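Local coordinates for protein RE68036p (Drosophila melanogaster, PDB 1SQH) that is of unknown function but contains an FR47-like acetyltransferase-type domain and may transfer acyl groups to glycine, at residues A[151-157]-A[268-274]; A[249-254]-A[282-286]; A[228-234]-A[260-264]; A[31-35]-A[289-293]; A[132-136]-A[294-298]. All blocks are in the same frame, centred on the assembly; numbering follows the deposited sequence.

Interaction 1. Residues A[151-157]-A[268-274]; sequences QCFGMVL and LTAWIVA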
# COMPACT_ATOMS: atom_id res chain seq x y z
N GLN A 151 -8.65 -11.54 2.27
CA GLN A 151 -8.92 -11.05 0.93
C GLN A 151 -9.18 -9.55 0.90
O GLN A 151 -9.93 -9.01 1.72
CB GLN A 151 -10.12 -11.79 0.35
CG GLN A 151 -9.94 -13.29 0.30
CD GLN A 151 -10.21 -13.88 -1.08
OE1 GLN A 151 -11.26 -13.63 -1.70
NE2 GLN A 151 -9.26 -14.67 -1.58
N CYS A 152 -8.54 -8.88 -0.05
CA CYS A 152 -8.70 -7.44 -0.19
C CYS A 152 -9.14 -7.08 -1.60
O CYS A 152 -8.70 -7.70 -2.58
CB CYS A 152 -7.38 -6.75 0.15
SG CYS A 152 -6.78 -7.13 1.81
N PHE A 153 -10.03 -6.10 -1.72
CA PHE A 153 -10.49 -5.66 -3.03
C PHE A 153 -9.66 -4.46 -3.45
O PHE A 153 -9.44 -3.52 -2.66
CB PHE A 153 -11.97 -5.25 -3.03
CG PHE A 153 -12.94 -6.37 -2.76
CD1 PHE A 153 -12.60 -7.70 -3.04
CD2 PHE A 153 -14.21 -6.10 -2.24
CE1 PHE A 153 -13.52 -8.73 -2.81
CE2 PHE A 153 -15.13 -7.12 -2.01
CZ PHE A 153 -14.78 -8.44 -2.30
N GLY A 154 -9.18 -4.49 -4.69
CA GLY A 154 -8.44 -3.37 -5.23
C GLY A 154 -9.45 -2.50 -5.97
O GLY A 154 -9.86 -2.84 -7.08
N MSE A 155 -9.87 -1.39 -5.35
CA MSE A 155 -10.85 -0.49 -5.96
C MSE A 155 -10.13 0.56 -6.81
O MSE A 155 -9.12 1.12 -6.37
CB MSE A 155 -11.70 0.21 -4.89
CG MSE A 155 -13.21 -0.06 -5.03
SE MSE A 155 -13.55 -1.93 -4.61
CE MSE A 155 -12.30 -2.01 -3.14
N VAL A 156 -10.66 0.83 -8.00
CA VAL A 156 -10.03 1.77 -8.94
C VAL A 156 -10.93 2.90 -9.47
O VAL A 156 -12.09 2.68 -9.81
CB VAL A 156 -9.44 1.01 -10.16
CG1 VAL A 156 -8.77 1.98 -11.13
CG2 VAL A 156 -8.44 -0.03 -9.69
N LEU A 157 -10.35 4.09 -9.54
CA LEU A 157 -11.05 5.27 -10.05
C LEU A 157 -10.08 5.99 -10.97
O LEU A 157 -8.96 6.32 -10.57
CB LEU A 157 -11.46 6.19 -8.90
CG LEU A 157 -12.20 7.48 -9.27
CD1 LEU A 157 -13.64 7.18 -9.71
CD2 LEU A 157 -12.19 8.40 -8.05
N LEU A 268 -6.55 6.75 -9.05
CA LEU A 268 -6.79 6.68 -7.62
C LEU A 268 -7.21 5.24 -7.33
O LEU A 268 -7.88 4.61 -8.15
CB LEU A 268 -7.91 7.64 -7.22
CG LEU A 268 -7.50 9.04 -6.78
CD1 LEU A 268 -6.75 8.92 -5.46
CD2 LEU A 268 -6.63 9.73 -7.85
N THR A 269 -6.81 4.70 -6.18
CA THR A 269 -7.20 3.34 -5.83
C THR A 269 -7.30 3.23 -4.33
O THR A 269 -6.97 4.17 -3.61
CB THR A 269 -6.17 2.29 -6.29
OG1 THR A 269 -4.94 2.49 -5.59
CG2 THR A 269 -5.92 2.38 -7.80
N ALA A 270 -7.76 2.08 -3.86
CA ALA A 270 -7.87 1.83 -2.43
C ALA A 270 -7.94 0.34 -2.19
O ALA A 270 -8.59 -0.39 -2.95
CB ALA A 270 -9.11 2.51 -1.86
N TRP A 271 -7.25 -0.11 -1.15
CA TRP A 271 -7.25 -1.50 -0.76
C TRP A 271 -8.15 -1.65 0.46
O TRP A 271 -7.89 -1.05 1.49
CB TRP A 271 -5.83 -1.95 -0.40
CG TRP A 271 -4.99 -2.33 -1.57
CD1 TRP A 271 -3.82 -1.73 -1.98
CD2 TRP A 271 -5.20 -3.44 -2.45
NE1 TRP A 271 -3.29 -2.41 -3.05
CE2 TRP A 271 -4.11 -3.47 -3.36
CE3 TRP A 271 -6.19 -4.42 -2.55
CZ2 TRP A 271 -4.00 -4.44 -4.36
CZ3 TRP A 271 -6.08 -5.39 -3.54
CH2 TRP A 271 -4.99 -5.39 -4.43
N ILE A 272 -9.21 -2.44 0.34
CA ILE A 272 -10.11 -2.63 1.47
C ILE A 272 -10.39 -4.11 1.70
O ILE A 272 -10.40 -4.90 0.75
CB ILE A 272 -11.48 -1.91 1.27
CG1 ILE A 272 -12.25 -2.55 0.12
CG2 ILE A 272 -11.28 -0.43 1.03
CD1 ILE A 272 -13.72 -2.12 0.02
N VAL A 273 -10.60 -4.47 2.96
CA VAL A 273 -10.91 -5.84 3.33
C VAL A 273 -12.23 -6.20 2.67
O VAL A 273 -13.15 -5.39 2.65
CB VAL A 273 -11.03 -5.98 4.86
CG1 VAL A 273 -11.55 -7.36 5.22
CG2 VAL A 273 -9.67 -5.75 5.49
N ALA A 274 -12.32 -7.40 2.11
CA ALA A 274 -13.51 -7.83 1.39
C ALA A 274 -14.81 -7.73 2.18
O ALA A 274 -15.88 -7.60 1.59
CB ALA A 274 -13.33 -9.26 0.87

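Interaction 2. Residues A[249-254]-A[282-286]; sequences GGLLAA and LLKRI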
# COMPACT_ATOMS: atom_id res chain seq x y z
N GLY A 249 -17.25 9.98 6.34
CA GLY A 249 -16.48 8.95 5.68
C GLY A 249 -16.43 9.17 4.18
O GLY A 249 -15.36 9.10 3.57
N GLY A 250 -17.59 9.44 3.59
CA GLY A 250 -17.65 9.67 2.16
C GLY A 250 -17.01 11.00 1.79
O GLY A 250 -16.47 11.15 0.69
N LEU A 251 -17.06 11.96 2.70
CA LEU A 251 -16.48 13.27 2.45
C LEU A 251 -14.96 13.14 2.37
O LEU A 251 -14.34 13.67 1.44
CB LEU A 251 -16.88 14.26 3.56
CG LEU A 251 -16.54 15.73 3.29
CD1 LEU A 251 -17.49 16.62 4.06
CD2 LEU A 251 -15.11 16.00 3.68
N LEU A 252 -14.35 12.45 3.33
CA LEU A 252 -12.90 12.28 3.31
C LEU A 252 -12.48 11.63 2.01
O LEU A 252 -11.62 12.15 1.29
CB LEU A 252 -12.42 11.40 4.49
CG LEU A 252 -12.06 12.04 5.84
CD1 LEU A 252 -11.25 13.31 5.63
CD2 LEU A 252 -13.30 12.36 6.61
N ALA A 253 -13.09 10.50 1.68
CA ALA A 253 -12.73 9.79 0.45
C ALA A 253 -12.85 10.65 -0.80
O ALA A 253 -12.00 10.58 -1.69
CB ALA A 253 -13.57 8.52 0.30
N ALA A 254 -13.90 11.46 -0.89
CA ALA A 254 -14.07 12.30 -2.07
C ALA A 254 -12.97 13.36 -2.12
O ALA A 254 -12.30 13.53 -3.14
CB ALA A 254 -15.46 12.95 -2.07
N LEU A 282 -19.24 3.22 -0.02
CA LEU A 282 -18.98 4.66 -0.17
C LEU A 282 -17.96 4.93 -1.27
O LEU A 282 -17.99 5.97 -1.91
CB LEU A 282 -18.52 5.29 1.16
CG LEU A 282 -17.16 5.01 1.81
CD1 LEU A 282 -16.08 5.93 1.22
CD2 LEU A 282 -17.28 5.28 3.32
N LEU A 283 -17.06 3.98 -1.50
CA LEU A 283 -16.08 4.18 -2.56
C LEU A 283 -16.77 4.03 -3.90
O LEU A 283 -16.46 4.72 -4.87
CB LEU A 283 -14.93 3.18 -2.46
CG LEU A 283 -13.90 3.48 -1.37
CD1 LEU A 283 -12.90 2.34 -1.32
CD2 LEU A 283 -13.20 4.80 -1.67
N LYS A 284 -17.73 3.11 -3.93
CA LYS A 284 -18.47 2.85 -5.14
C LYS A 284 -19.31 4.07 -5.52
O LYS A 284 -19.40 4.41 -6.69
CB LYS A 284 -19.38 1.64 -4.92
CG LYS A 284 -19.52 0.76 -6.13
CD LYS A 284 -20.29 -0.49 -5.74
CE LYS A 284 -20.08 -1.62 -6.73
NZ LYS A 284 -20.76 -2.85 -6.23
N ARG A 285 -19.91 4.71 -4.52
CA ARG A 285 -20.76 5.88 -4.73
C ARG A 285 -19.96 7.04 -5.34
O ARG A 285 -20.48 7.85 -6.10
CB ARG A 285 -21.39 6.33 -3.41
CG ARG A 285 -22.46 7.40 -3.55
CD ARG A 285 -22.99 7.84 -2.18
NE ARG A 285 -24.18 8.69 -2.31
CZ ARG A 285 -24.15 10.00 -2.59
NH1 ARG A 285 -23.00 10.62 -2.77
NH2 ARG A 285 -25.29 10.67 -2.72
N ILE A 286 -18.68 7.12 -4.99
CA ILE A 286 -17.82 8.16 -5.52
C ILE A 286 -17.45 7.83 -6.97
O ILE A 286 -17.11 8.72 -7.76
CB ILE A 286 -16.54 8.31 -4.66
CG1 ILE A 286 -16.92 8.99 -3.34
CG2 ILE A 286 -15.48 9.10 -5.42
CD1 ILE A 286 -15.82 8.99 -2.30

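Interaction 3. Residues A[228-234]-A[260-264]; sequences QNDFSGL and IARGE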
# COMPACT_ATOMS: atom_id res chain seq x y z
N GLN A 228 -2.96 9.12 2.32
CA GLN A 228 -2.61 8.74 0.96
C GLN A 228 -1.84 7.47 1.32
O GLN A 228 -1.17 7.45 2.34
CB GLN A 228 -1.65 9.74 0.30
CG GLN A 228 -1.32 9.35 -1.14
CD GLN A 228 -0.60 10.45 -1.90
OE1 GLN A 228 -0.61 10.48 -3.13
NE2 GLN A 228 0.04 11.35 -1.16
N ASN A 229 -1.93 6.41 0.51
CA ASN A 229 -1.24 5.18 0.89
C ASN A 229 0.02 4.83 0.09
O ASN A 229 0.53 5.66 -0.67
CB ASN A 229 -2.23 4.00 0.84
CG ASN A 229 -2.63 3.62 -0.56
OD1 ASN A 229 -2.21 4.24 -1.54
ND2 ASN A 229 -3.43 2.57 -0.67
N ASP A 230 0.52 3.62 0.28
CA ASP A 230 1.74 3.20 -0.41
C ASP A 230 1.53 2.83 -1.88
O ASP A 230 2.41 2.25 -2.53
CB ASP A 230 2.44 2.07 0.36
CG ASP A 230 1.49 0.97 0.83
OD1 ASP A 230 0.25 1.12 0.71
OD2 ASP A 230 1.99 -0.06 1.35
N PHE A 231 0.36 3.19 -2.41
CA PHE A 231 0.03 2.96 -3.81
C PHE A 231 -0.41 4.32 -4.36
O PHE A 231 -0.99 4.41 -5.45
CB PHE A 231 -1.11 1.94 -3.98
CG PHE A 231 -0.69 0.52 -3.76
CD1 PHE A 231 -0.69 -0.04 -2.48
CD2 PHE A 231 -0.27 -0.27 -4.83
CE1 PHE A 231 -0.28 -1.36 -2.26
CE2 PHE A 231 0.14 -1.59 -4.65
CZ PHE A 231 0.14 -2.15 -3.35
N SER A 232 -0.14 5.37 -3.58
CA SER A 232 -0.48 6.75 -3.92
C SER A 232 -1.98 6.96 -3.99
O SER A 232 -2.46 7.98 -4.49
CB SER A 232 0.17 7.17 -5.24
OG SER A 232 1.57 7.22 -5.10
N GLY A 233 -2.72 5.97 -3.49
CA GLY A 233 -4.17 6.02 -3.47
C GLY A 233 -4.67 6.33 -2.08
O GLY A 233 -3.97 6.95 -1.28
N LEU A 234 -5.89 5.89 -1.77
CA LEU A 234 -6.49 6.14 -0.46
C LEU A 234 -6.25 5.01 0.53
O LEU A 234 -6.21 3.85 0.14
CB LEU A 234 -8.01 6.33 -0.59
CG LEU A 234 -8.64 7.68 -0.92
CD1 LEU A 234 -7.86 8.40 -2.00
CD2 LEU A 234 -10.10 7.45 -1.34
N ILE A 260 -5.53 14.32 -4.46
CA ILE A 260 -4.44 13.56 -5.04
C ILE A 260 -4.40 13.72 -6.55
O ILE A 260 -3.36 13.98 -7.12
CB ILE A 260 -4.54 12.04 -4.71
CG1 ILE A 260 -4.32 11.81 -3.21
CG2 ILE A 260 -3.50 11.26 -5.54
CD1 ILE A 260 -4.42 10.35 -2.79
N ALA A 261 -5.55 13.56 -7.19
CA ALA A 261 -5.63 13.67 -8.65
C ALA A 261 -5.22 15.03 -9.19
O ALA A 261 -4.69 15.13 -10.30
CB ALA A 261 -7.04 13.32 -9.12
N ARG A 262 -5.44 16.08 -8.42
CA ARG A 262 -5.08 17.40 -8.91
C ARG A 262 -3.65 17.78 -8.58
O ARG A 262 -3.13 18.77 -9.07
CB ARG A 262 -6.06 18.44 -8.38
CG ARG A 262 -7.48 18.17 -8.82
CD ARG A 262 -8.23 19.45 -9.04
NE ARG A 262 -9.57 19.24 -9.57
CZ ARG A 262 -10.38 20.23 -9.93
NH1 ARG A 262 -9.97 21.49 -9.82
NH2 ARG A 262 -11.59 19.97 -10.41
N GLY A 263 -3.01 16.97 -7.74
CA GLY A 263 -1.64 17.25 -7.37
C GLY A 263 -0.69 16.35 -8.14
O GLY A 263 0.50 16.64 -8.23
N GLU A 264 -1.20 15.26 -8.68
CA GLU A 264 -0.34 14.36 -9.44
C GLU A 264 -1.20 13.53 -10.38
O GLU A 264 -2.40 13.35 -10.16
CB GLU A 264 0.47 13.45 -8.50
CG GLU A 264 -0.32 12.33 -7.81
CD GLU A 264 0.42 11.69 -6.64
OE1 GLU A 264 0.13 12.03 -5.47
OE2 GLU A 264 1.31 10.84 -6.89

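Interaction 4. Residues A[31-35]-A[289-293]; sequences IRNFH and QKDLV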
# COMPACT_ATOMS: atom_id res chain seq x y z
N ILE A 31 -1.70 2.28 -16.76
CA ILE A 31 -1.72 3.12 -15.57
C ILE A 31 -2.60 2.68 -14.38
O ILE A 31 -2.49 3.23 -13.28
CB ILE A 31 -2.12 4.55 -16.02
CG1 ILE A 31 -1.19 5.57 -15.39
CG2 ILE A 31 -3.58 4.83 -15.71
CD1 ILE A 31 0.20 5.53 -16.01
N ARG A 32 -3.47 1.69 -14.58
CA ARG A 32 -4.36 1.24 -13.50
C ARG A 32 -3.85 0.03 -12.74
O ARG A 32 -4.44 -0.38 -11.75
CB ARG A 32 -5.75 0.89 -14.04
CG ARG A 32 -6.60 2.04 -14.51
CD ARG A 32 -7.76 1.48 -15.29
NE ARG A 32 -8.88 2.39 -15.42
CZ ARG A 32 -10.10 2.13 -14.96
NH1 ARG A 32 -10.35 0.98 -14.33
NH2 ARG A 32 -11.07 3.00 -15.13
N ASN A 33 -2.76 -0.53 -13.23
CA ASN A 33 -2.17 -1.72 -12.62
C ASN A 33 -1.53 -1.44 -11.25
O ASN A 33 -0.74 -0.50 -11.10
CB ASN A 33 -1.15 -2.30 -13.60
CG ASN A 33 -0.44 -3.49 -13.05
OD1 ASN A 33 0.59 -3.35 -12.39
ND2 ASN A 33 -0.99 -4.68 -13.30
N PHE A 34 -1.85 -2.26 -10.26
CA PHE A 34 -1.34 -2.07 -8.91
C PHE A 34 0.16 -2.23 -8.71
O PHE A 34 0.73 -1.63 -7.79
CB PHE A 34 -2.11 -2.96 -7.94
CG PHE A 34 -3.45 -2.41 -7.57
CD1 PHE A 34 -3.60 -1.61 -6.44
CD2 PHE A 34 -4.56 -2.66 -8.37
CE1 PHE A 34 -4.85 -1.06 -6.10
CE2 PHE A 34 -5.81 -2.12 -8.04
CZ PHE A 34 -5.95 -1.32 -6.91
N HIS A 35 0.81 -3.04 -9.53
CA HIS A 35 2.25 -3.20 -9.38
C HIS A 35 2.89 -1.96 -9.95
O HIS A 35 3.91 -1.48 -9.44
CB HIS A 35 2.73 -4.47 -10.07
CG HIS A 35 2.37 -5.71 -9.31
ND1 HIS A 35 3.05 -6.09 -8.17
CD2 HIS A 35 1.31 -6.55 -9.43
CE1 HIS A 35 2.42 -7.12 -7.62
NE2 HIS A 35 1.36 -7.41 -8.36
N GLN A 289 -14.44 1.39 -8.80
CA GLN A 289 -14.94 0.08 -9.22
C GLN A 289 -13.97 -0.98 -8.73
O GLN A 289 -12.78 -0.72 -8.55
CB GLN A 289 -15.07 -0.01 -10.74
CG GLN A 289 -13.76 0.21 -11.45
CD GLN A 289 -13.87 -0.00 -12.95
OE1 GLN A 289 -13.99 -1.14 -13.42
NE2 GLN A 289 -13.82 1.09 -13.72
N LYS A 290 -14.51 -2.18 -8.49
CA LYS A 290 -13.71 -3.30 -8.02
C LYS A 290 -13.09 -4.04 -9.21
O LYS A 290 -13.80 -4.76 -9.91
CB LYS A 290 -14.60 -4.25 -7.22
CG LYS A 290 -14.01 -5.63 -6.96
CD LYS A 290 -15.07 -6.53 -6.32
CE LYS A 290 -14.56 -7.95 -6.08
NZ LYS A 290 -15.65 -8.81 -5.53
N ASP A 291 -11.80 -3.86 -9.48
CA ASP A 291 -11.28 -4.62 -10.60
C ASP A 291 -10.13 -5.54 -10.27
O ASP A 291 -9.44 -6.03 -11.17
CB ASP A 291 -10.95 -3.71 -11.78
CG ASP A 291 -9.96 -2.65 -11.44
OD1 ASP A 291 -9.05 -2.88 -10.64
OD2 ASP A 291 -10.04 -1.48 -11.98
N LEU A 292 -9.91 -5.80 -8.98
CA LEU A 292 -8.86 -6.73 -8.54
C LEU A 292 -9.13 -7.31 -7.15
O LEU A 292 -9.72 -6.66 -6.29
CB LEU A 292 -7.49 -6.05 -8.52
CG LEU A 292 -6.33 -7.02 -8.23
CD1 LEU A 292 -6.19 -7.97 -9.40
CD2 LEU A 292 -5.00 -6.27 -7.98
N VAL A 293 -8.71 -8.55 -6.95
CA VAL A 293 -8.84 -9.22 -5.66
C VAL A 293 -7.48 -9.84 -5.38
O VAL A 293 -6.97 -10.63 -6.17
CB VAL A 293 -9.90 -10.34 -5.68
CG1 VAL A 293 -9.91 -11.05 -4.33
CG2 VAL A 293 -11.26 -9.75 -5.99
O HOH W 1 -6.54 -2.56 -11.81

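Interaction 5. Residues A[132-136]-A[294-298]; sequences CNRVK and NEWIK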
# COMPACT_ATOMS: atom_id res chain seq x y z
N CYS A 132 -1.31 -17.41 -4.38
CA CYS A 132 -1.68 -17.67 -3.00
C CYS A 132 -1.49 -19.09 -2.46
O CYS A 132 -0.80 -19.27 -1.45
CB CYS A 132 -3.13 -17.21 -2.75
SG CYS A 132 -3.34 -15.40 -2.76
N ASN A 133 -2.09 -20.08 -3.10
CA ASN A 133 -1.98 -21.46 -2.62
C ASN A 133 -0.54 -21.94 -2.57
O ASN A 133 -0.06 -22.41 -1.53
CB ASN A 133 -2.82 -22.41 -3.50
CG ASN A 133 -3.09 -23.75 -2.82
OD1 ASN A 133 -3.79 -23.82 -1.81
ND2 ASN A 133 -2.52 -24.83 -3.38
N ARG A 134 0.16 -21.82 -3.69
CA ARG A 134 1.54 -22.27 -3.74
C ARG A 134 2.42 -21.56 -2.72
O ARG A 134 3.24 -22.20 -2.06
CB ARG A 134 2.11 -22.09 -5.14
CG ARG A 134 3.49 -22.68 -5.30
CD ARG A 134 3.93 -22.76 -6.76
NE ARG A 134 5.26 -23.34 -6.86
CZ ARG A 134 5.89 -23.58 -8.01
NH1 ARG A 134 5.32 -23.28 -9.17
NH2 ARG A 134 7.11 -24.11 -7.99
N VAL A 135 2.27 -20.25 -2.56
CA VAL A 135 3.11 -19.54 -1.61
C VAL A 135 2.83 -19.97 -0.17
O VAL A 135 3.72 -19.92 0.68
CB VAL A 135 2.93 -18.01 -1.70
CG1 VAL A 135 1.66 -17.59 -0.99
CG2 VAL A 135 4.14 -17.32 -1.11
N LYS A 136 1.60 -20.39 0.11
CA LYS A 136 1.28 -20.82 1.46
C LYS A 136 1.92 -22.18 1.73
O LYS A 136 2.37 -22.45 2.84
CB LYS A 136 -0.24 -20.89 1.66
CG LYS A 136 -0.93 -19.52 1.56
CD LYS A 136 -2.45 -19.65 1.57
CE LYS A 136 -3.14 -18.31 1.25
NZ LYS A 136 -4.63 -18.42 1.26
N ASN A 294 -6.89 -9.46 -4.25
CA ASN A 294 -5.58 -9.95 -3.86
C ASN A 294 -5.63 -10.38 -2.41
O ASN A 294 -6.58 -10.05 -1.69
CB ASN A 294 -4.54 -8.83 -3.99
CG ASN A 294 -3.83 -8.84 -5.34
OD1 ASN A 294 -4.34 -9.39 -6.32
ND2 ASN A 294 -2.66 -8.21 -5.39
N GLU A 295 -4.62 -11.11 -1.97
CA GLU A 295 -4.58 -11.52 -0.58
C GLU A 295 -3.38 -10.90 0.13
O GLU A 295 -2.35 -10.61 -0.48
CB GLU A 295 -4.53 -13.05 -0.45
CG GLU A 295 -5.90 -13.71 -0.37
CD GLU A 295 -5.83 -15.22 -0.19
OE1 GLU A 295 -5.07 -15.70 0.66
OE2 GLU A 295 -6.56 -15.94 -0.91
N TRP A 296 -3.56 -10.66 1.42
CA TRP A 296 -2.50 -10.15 2.27
C TRP A 296 -2.29 -11.36 3.18
O TRP A 296 -3.19 -11.75 3.93
CB TRP A 296 -2.98 -8.95 3.07
CG TRP A 296 -2.35 -7.66 2.64
CD1 TRP A 296 -1.40 -6.95 3.33
CD2 TRP A 296 -2.62 -6.92 1.44
NE1 TRP A 296 -1.07 -5.81 2.63
CE2 TRP A 296 -1.80 -5.77 1.47
CE3 TRP A 296 -3.47 -7.12 0.34
CZ2 TRP A 296 -1.81 -4.81 0.44
CZ3 TRP A 296 -3.48 -6.16 -0.69
CH2 TRP A 296 -2.65 -5.03 -0.63
N ILE A 297 -1.12 -11.98 3.08
CA ILE A 297 -0.86 -13.17 3.87
C ILE A 297 0.12 -12.92 5.00
O ILE A 297 1.32 -12.77 4.77
CB ILE A 297 -0.33 -14.30 2.98
CG1 ILE A 297 -1.27 -14.51 1.79
CG2 ILE A 297 -0.20 -15.57 3.79
CD1 ILE A 297 -0.84 -15.60 0.82
N LYS A 298 -0.40 -12.85 6.21
CA LYS A 298 0.43 -12.63 7.39
C LYS A 298 0.88 -13.97 7.94
O LYS A 298 0.05 -14.80 8.34
CB LYS A 298 -0.36 -11.85 8.44
CG LYS A 298 0.29 -11.74 9.81
CD LYS A 298 1.64 -11.04 9.77
CE LYS A 298 2.19 -10.89 11.18
NZ LYS A 298 3.62 -10.47 11.21

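Interaction 1. Residues A[151-157]-A[268-274]
Seven backbone hydrogen bonds join residues 151-157 to 268-274 as an antiparallel pair running from Ala274 N on Gln151 O to Leu268 N on Leu157 O. Phe153 N reaches Ile272 O over 2.8 Å, nearly along the C=O axis. On the face carrying Phe153, Met155 and Leu157, the bent selenomethionine chain of Met155 crosses Ile272 at about a right angle; its CE is modelled only 3.3 Å from Ile272 CG1, closer than carbons normally pack, so the exact spacing is doubtful. Farther along, Ala274 CB lies over one face of the Phe153 ring, 3.9 Å from the ring centroid, a CH-pi contact. On the face of Trp271 and Thr269, the indole, with CG anti to the carbonyl carbon (chi1 -83°), leans over the partner strand. Gly154 CA sits over the six-membered ring, 3.9 Å from its centroid, while Cys152 O approaches that indole at its edge. Glycine lets the ring lie this close to the backbone.

In the second shell, Trp296 and Phe231 meet Trp271 edge-to-face, Leu283 backs Ala270 and Ile272, and Phe34 covers Val156 and Thr269. The strand 147-157 probably fills the place held in the acetyltransferase fold by the last strand of the domain. With backbone bonds along the whole pair and apolar groups on both faces, the contact implies a firmly paired, largely buried sheet.

Interaction 2. Residues A[249-254]-A[282-286]
Ile286 drives the tight half of this helix-helix contact, its CD1 methyl lodging against the backbone and methyl groups of residues 249-254. That methyl is 3.5 Å from Ala253 CB, closer than usual carbon packing. It also lies 3.4 Å from Ala254 N and 3.7 Å from Gly250 O, so it rests on the helix surface itself. The extended outer part of the chain, with chi2 170°, carries CD1 this far across. Ala253 CB points toward the partner helix and is shared, with Leu282 CD1 3.7 Å from it and Leu283 CD2 a looser 4.2 Å.

Toward Gly249 the grip slackens. Leu282 bends over the glycine pair, CG set between its backbone N and carbonyl carbon (chi1 69°), yet CD2 stays 4.1 Å from Gly249 C. Gly249 and Gly250 are partly exposed, whereas Ala253 and Ala254 are buried; Ile286 is itself partly exposed. The two segments meet by van der Waals contact alone, without a hydrogen bond, and their short axes pass 9.7 Å apart at 51°.

In related acetyltransferases the N-terminal end of the corresponding helix faces the pyrophosphate of acyl-CoA. Helices 248-263 and 277-286 lie together against the sheets: Leu234 of strand 234-239 touches both Ala253 and Leu283, and Leu252 covers strands 211-216 and 222-228.

Interaction 3. Residues A[228-234]-A[260-264]
Ile260, near the C-terminal end of helix 248-263, inserts its CD1 into the hairpin turn that joins strands 222-228 and 234-239, a buried loop-to-helix contact. The methyl has Ser232 O at 3.5 Å and Gln228 CG at 3.7 Å. Leu234 CD1 approaches it obliquely at 4.0 Å. CG1 of the isoleucine stands anti to the carbonyl carbon (chi1 -68°), which turns this branch into the loop.

The turn holds its own shape. Asn229 OD1 accepts from Phe231 N, closing an Asx turn, and from Gly233 N at 2.7 Å; the two donors come from opposite faces of the amide plane. Asn229 N in turn binds Gly233 O. Glu264 extends beside the isoleucine, and its carboxylate makes a salt bridge to Lys44 and a hydrogen bond to Tyr40, both of helix 34-51.

Ser232 OG is tied to Asn41 and Lys44, so helix 34-51 covers one side of the turn. Leu234, at the turn's far end in sequence, packs on Leu268 and bonds through its backbone to Thr269 of strand 268-273.

Interaction 4. Residues A[31-35]-A[289-293]
Arg32 meets Asp291 in two unlike ways at once. Through its guanidinium, NH1 makes a long salt bridge to Asp291 OD2 at 3.4 Å, with the guanidinium and carboxylate planes 50° apart rather than coplanar. Through its backbone, Arg32 O accepts from a water that also donates to Asp291 OD1 at 2.8 Å, so each carboxylate oxygen has its own link to the arginine. The extended Arg32 chain, straight from CG to NE, spans the gap between these two points. Gln289 NE2 sits at the guanidinium edge, its amide turned nearly perpendicular, 3.5 Å from Arg32 NH1; both nitrogens are donors, so this is proximity and not a bond.

Next to it, Phe34 and Leu292 lie alongside each other and run antiparallel, CD2 to CD2 at 3.7 Å, while Asp291 OD1 lies off the ring edge. Asp291 and Leu292 can both face this segment because they form a classic beta bulge opposite Gly154.

Asn33 caps the helix that Phe34 begins: its OD1 accepts from Tyr36 N and, more weakly, from His35 N. Helix 34-51 thus starts over the sheet, where Phe34 meets Leu292 of strand 289-299 and the ring of Trp271 on strand 268-273.

Interaction 5. Residues A[132-136]-A[294-298]
The carboxylate of Glu295 is the flat group that organises this contact, and Cys132 and Lys136 meet it from different sides. Cys132 SG sits over one face, almost squarely above CD at 3.6 Å. Lys136 NZ instead takes the syn lone pair of Glu295 OE1, a 2.8 Å hydrogen bond within a salt bridge. The second oxygen, OE2, accepts from Gln151 NE2, so both oxygens of this buried acid have partners, which would probably favour its charged form. Cys132 SG also touches Glu295 CB at 3.5 Å.

Lys136 gets there by running straight beyond CG, crossing Glu295 and Ile297 at about right angles. On the way its CE passes 3.6 Å from Ile297 CD1, so the apolar stem packs on the isoleucine while the ammonium binds the acid. Ile297 reaches out to Val135, tip to tip, CD1 to CG1 at 3.7 Å.

The short axes of 132-136 and 294-298 run nearly parallel, 13° apart, with 10.7 Å between them. Through its contacts with Glu295, Ile297 and Leu124, the last touched by Val135, helix 129-141 lies on one face of the sheet, over strand 289-299 and its neighbour 123-128. Trp296 turns to the opposite face of the sheet, and strand 147-157 flanks 289-299 on its other edge.

How the interactions relate
From the N terminus, residues 31-35 start interaction 4 and 132-136 start interaction 5; both close on strand 289-299, at 289-293 and 294-298, so their two long loops cross. Inside both lies interaction 1, opened by 151-157 and closed by 268-274. Interaction 3, from 228-234 to 260-264, is nested within it. Interaction 2 begins at 249-254, inside interaction 3, and ends at 282-286, beyond interaction 1; it crosses both but nests inside interactions 4 and 5. Interactions 4 and 5 bring helices of the N-terminal half onto the long sheet, interaction 1 adds its edge strand, and interactions 2 and 3 fasten helix 248-263 to its surroundings. Leu234 and Leu283 connect these two to the sheet's edge.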